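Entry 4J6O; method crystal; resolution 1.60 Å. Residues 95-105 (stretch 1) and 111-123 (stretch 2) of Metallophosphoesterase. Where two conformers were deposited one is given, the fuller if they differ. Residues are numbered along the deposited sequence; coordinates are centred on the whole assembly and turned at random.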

# COMPACT_ATOMS: atom_id res chain seq x y z
N ASN A 95 -1.29 -6.25 4.24
CA ASN A 95 -1.76 -7.18 5.23
C ASN A 95 -2.85 -6.57 6.13
O ASN A 95 -3.82 -7.25 6.55
N HIS A 96 -2.67 -5.29 6.48
CA HIS A 96 -3.64 -4.67 7.36
C HIS A 96 -4.97 -4.52 6.67
O HIS A 96 -6.02 -4.61 7.35
N ASP A 97 -4.95 -4.23 5.38
CA ASP A 97 -6.21 -4.04 4.64
C ASP A 97 -7.03 -5.34 4.61
O ASP A 97 -8.25 -5.34 4.87
N VAL A 98 -6.36 -6.42 4.26
CA VAL A 98 -7.00 -7.75 4.14
C VAL A 98 -7.48 -8.23 5.50
O VAL A 98 -8.55 -8.85 5.62
N LYS A 99 -6.69 -7.96 6.54
CA LYS A 99 -7.15 -8.35 7.87
C LYS A 99 -8.40 -7.55 8.24
O LYS A 99 -9.32 -8.07 8.87
N LEU A 100 -8.45 -6.27 7.86
CA LEU A 100 -9.63 -5.47 8.14
C LEU A 100 -10.82 -6.05 7.43
O LEU A 100 -11.92 -6.10 8.01
N LEU A 101 -10.62 -6.44 6.17
CA LEU A 101 -11.72 -7.08 5.40
C LEU A 101 -12.25 -8.33 6.09
O LEU A 101 -13.48 -8.51 6.21
N ARG A 102 -11.35 -9.16 6.62
CA ARG A 102 -11.78 -10.38 7.34
C ARG A 102 -12.59 -10.00 8.58
O ARG A 102 -13.57 -10.65 8.88
N LYS A 103 -12.19 -8.93 9.27
CA LYS A 103 -12.90 -8.52 10.48
C LYS A 103 -14.29 -7.97 10.11
O LYS A 103 -15.30 -8.35 10.70
N LEU A 104 -14.36 -7.11 9.09
CA LEU A 104 -15.66 -6.61 8.67
C LEU A 104 -16.56 -7.74 8.14
O LEU A 104 -17.77 -7.63 8.20
N ASN A 105 -15.97 -8.80 7.59
CA ASN A 105 -16.73 -9.96 7.09
C ASN A 105 -17.24 -10.86 8.21
O ASN A 105 -18.01 -11.78 7.95
N ILE A 111 -7.39 -7.79 17.78
CA ILE A 111 -7.35 -6.32 17.61
C ILE A 111 -5.97 -5.76 17.99
O ILE A 111 -5.69 -5.48 19.17
N THR A 112 -5.10 -5.64 17.00
CA THR A 112 -3.72 -5.30 17.25
C THR A 112 -3.17 -4.40 16.15
O THR A 112 -3.75 -4.29 15.05
N HIS A 113 -2.02 -3.83 16.48
CA HIS A 113 -1.23 -3.07 15.52
C HIS A 113 -2.04 -1.99 14.87
O HIS A 113 -1.86 -1.74 13.66
N GLY A 114 -2.89 -1.32 15.65
CA GLY A 114 -3.61 -0.18 15.08
C GLY A 114 -5.01 -0.43 14.57
O GLY A 114 -5.69 0.51 14.15
N LEU A 115 -5.44 -1.70 14.56
CA LEU A 115 -6.77 -2.01 14.05
C LEU A 115 -7.86 -1.35 14.90
O LEU A 115 -8.92 -0.97 14.39
N ASP A 116 -7.58 -1.19 16.18
CA ASP A 116 -8.53 -0.52 17.06
C ASP A 116 -8.84 0.87 16.50
O ASP A 116 -9.99 1.31 16.53
N ARG A 117 -7.82 1.57 16.00
CA ARG A 117 -8.08 2.91 15.52
C ARG A 117 -8.98 2.86 14.29
O ARG A 117 -9.85 3.69 14.15
N THR A 118 -8.77 1.89 13.41
CA THR A 118 -9.57 1.81 12.18
C THR A 118 -11.03 1.59 12.58
O THR A 118 -11.96 2.21 12.05
N LEU A 119 -11.23 0.71 13.55
CA LEU A 119 -12.59 0.32 13.88
C LEU A 119 -13.35 1.46 14.52
O LEU A 119 -14.53 1.69 14.24
N GLU A 120 -12.66 2.20 15.39
CA GLU A 120 -13.30 3.31 16.06
C GLU A 120 -13.56 4.49 15.12
O GLU A 120 -14.54 5.21 15.28
N GLN A 121 -12.72 4.63 14.11
CA GLN A 121 -12.95 5.62 13.08
C GLN A 121 -14.05 5.20 12.10
O GLN A 121 -14.86 6.02 11.65
N LEU A 122 -14.09 3.92 11.75
CA LEU A 122 -15.12 3.42 10.84
C LEU A 122 -16.51 3.51 11.48
O LEU A 122 -17.51 3.74 10.79
N ALA A 123 -16.55 3.32 12.79
CA ALA A 123 -17.78 3.35 13.56
C ALA A 123 -18.55 4.65 13.37
O ALA A 123 -19.78 4.67 13.46

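The side chain of Leu-100 sits as a knob among four residues of the second stretch, where the two helices cross at -54° with axes 11.4 Å apart at closest approach. The CA-to-CB bond of Leu-100 points sideways, but chi1 t and chi2 p carry its end into a hole formed by Leu-115, Thr-118, Leu-119 and Leu-122. Leu-100 CD1 lies 3.7 Å from Thr-118 CG2, 3.9 Å from Leu-115 CD1, 4.1 Å from Leu-119 CD2 and 4.2 Å from Leu-122 CD1. Leu-115 (t, p) points toward the first helix, and its CD2 also meets Lys-99 CE at 4.0 Å. One turn beyond Leu-100, Leu-104 (m, t) extends the apolar seam, its CD2 4.1 Å from Leu-122 CD1. Lys-103 lends its aliphatic chain, with CE 4.2 Å from Ile-111 CD1 and 4.3 Å from Leu-119 CD1. The CA-to-CB bond of Lys-99 points toward the second stretch, and with all four chi angles t its NZ comes 3.0 Å from Thr-112 OG1. Water 1 accepts from Lys-99 NZ (3.1 Å) and lies 2.7 Å from Thr-112 O, to which it can donate, though it has more acceptors in reach than protons. His-96 (m) turns its ring edge to the same loop: CE1 is 3.4 Å from His-113 O, near the ring plane. The chain then turns through Gly-114, whose backbone angles would jam a CB against the preceding carbonyl.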

# COMPACT_ATOMS: atom_id res chain seq x y z
CB ASN A 95 -0.56 -7.75 6.04
CG ASN A 95 0.44 -6.66 6.59
OD1 ASN A 95 0.83 -5.64 5.93
ND2 ASN A 95 0.89 -6.92 7.81
CB HIS A 96 -3.11 -3.27 7.81
CG HIS A 96 -1.97 -3.35 8.77
ND1 HIS A 96 -2.10 -3.07 10.11
CD2 HIS A 96 -0.66 -3.70 8.59
CE1 HIS A 96 -0.94 -3.25 10.72
NE2 HIS A 96 -0.05 -3.64 9.82
CB ASP A 97 -5.92 -3.60 3.20
CG ASP A 97 -4.98 -2.34 3.14
OD1 ASP A 97 -5.15 -1.41 3.93
OD2 ASP A 97 -4.11 -2.36 2.27
CB VAL A 98 -6.03 -8.76 3.48
CG1 VAL A 98 -6.51 -10.23 3.61
CG2 VAL A 98 -5.86 -8.39 2.02
CB LYS A 99 -6.06 -8.12 8.90
CG LYS A 99 -6.54 -8.26 10.35
CD LYS A 99 -5.34 -8.48 11.27
CE LYS A 99 -5.76 -8.47 12.72
NZ LYS A 99 -4.59 -8.27 13.61
CB LEU A 100 -9.45 -4.01 7.70
CG LEU A 100 -10.73 -3.15 7.75
CD1 LEU A 100 -11.29 -2.94 9.16
CD2 LEU A 100 -10.46 -1.78 7.05
CB LEU A 101 -11.29 -7.37 3.95
CG LEU A 101 -12.30 -8.17 3.11
CD1 LEU A 101 -13.60 -7.44 3.05
CD2 LEU A 101 -11.78 -8.40 1.73
CB ARG A 102 -10.57 -11.21 7.74
CG ARG A 102 -9.96 -11.85 6.53
CD ARG A 102 -8.63 -12.50 6.80
NE ARG A 102 -8.12 -13.02 5.54
CZ ARG A 102 -6.84 -13.24 5.28
NH1 ARG A 102 -5.92 -12.97 6.21
NH2 ARG A 102 -6.47 -13.72 4.09
CB LYS A 103 -12.06 -7.48 11.25
CG LYS A 103 -12.76 -6.80 12.42
CD LYS A 103 -13.13 -7.79 13.53
CE LYS A 103 -13.85 -7.08 14.66
NZ LYS A 103 -14.20 -8.03 15.76
CB LEU A 104 -15.53 -5.50 7.61
CG LEU A 104 -14.73 -4.27 8.07
CD1 LEU A 104 -14.44 -3.34 6.88
CD2 LEU A 104 -15.45 -3.52 9.17
CB ASN A 105 -15.90 -10.82 6.15
CG ASN A 105 -15.85 -10.27 4.73
OD1 ASN A 105 -16.63 -9.39 4.38
ND2 ASN A 105 -14.98 -10.84 3.91
CB ILE A 111 -8.46 -5.63 18.41
CG1 ILE A 111 -9.83 -6.23 18.08
CG2 ILE A 111 -8.44 -4.10 18.16
CD1 ILE A 111 -10.16 -6.37 16.61
CB THR A 112 -2.85 -6.58 17.25
OG1 THR A 112 -3.13 -7.33 16.07
CG2 THR A 112 -3.18 -7.45 18.48
CB HIS A 113 -0.67 -3.99 14.45
CG HIS A 113 0.24 -5.04 15.00
ND1 HIS A 113 -0.03 -6.38 14.89
CD2 HIS A 113 1.40 -4.94 15.68
CE1 HIS A 113 0.95 -7.07 15.46
NE2 HIS A 113 1.83 -6.22 15.95
CB LEU A 115 -6.99 -3.54 13.93
CG LEU A 115 -8.40 -4.00 13.51
CD1 LEU A 115 -8.83 -3.47 12.15
CD2 LEU A 115 -8.36 -5.51 13.46
CB ASP A 116 -8.02 -0.42 18.49
CG ASP A 116 -6.80 0.51 18.61
OD1 ASP A 116 -5.84 0.32 17.85
OD2 ASP A 116 -6.83 1.42 19.47
CB ARG A 117 -6.80 3.68 15.12
CG ARG A 117 -5.69 3.68 16.15
CD ARG A 117 -6.17 4.29 17.44
NE ARG A 117 -5.29 4.01 18.56
CZ ARG A 117 -4.17 4.68 18.84
NH1 ARG A 117 -3.76 5.68 18.05
NH2 ARG A 117 -3.45 4.35 19.90
CB THR A 118 -9.14 0.63 11.28
OG1 THR A 118 -7.79 0.83 10.84
CG2 THR A 118 -10.07 0.48 10.03
CB LEU A 119 -12.57 -0.89 14.79
CG LEU A 119 -12.07 -2.16 14.09
CD1 LEU A 119 -11.92 -3.31 15.11
CD2 LEU A 119 -12.98 -2.54 12.92
CB GLU A 120 -12.51 3.74 17.29
CG GLU A 120 -11.24 4.46 17.00
CD GLU A 120 -10.40 4.64 18.25
OE1 GLU A 120 -10.62 3.90 19.24
OE2 GLU A 120 -9.52 5.52 18.26
CB GLN A 121 -11.64 5.99 12.39
CG GLN A 121 -10.67 6.71 13.37
CD GLN A 121 -9.31 6.98 12.74
OE1 GLN A 121 -9.24 7.22 11.55
NE2 GLN A 121 -8.23 6.87 13.54
CB LEU A 122 -14.84 1.96 10.46
CG LEU A 122 -13.96 1.77 9.22
CD1 LEU A 122 -13.91 0.30 8.90
CD2 LEU A 122 -14.46 2.56 8.03
CB ALA A 123 -17.48 3.13 15.02
O HOH W 1 -3.72 -5.47 12.61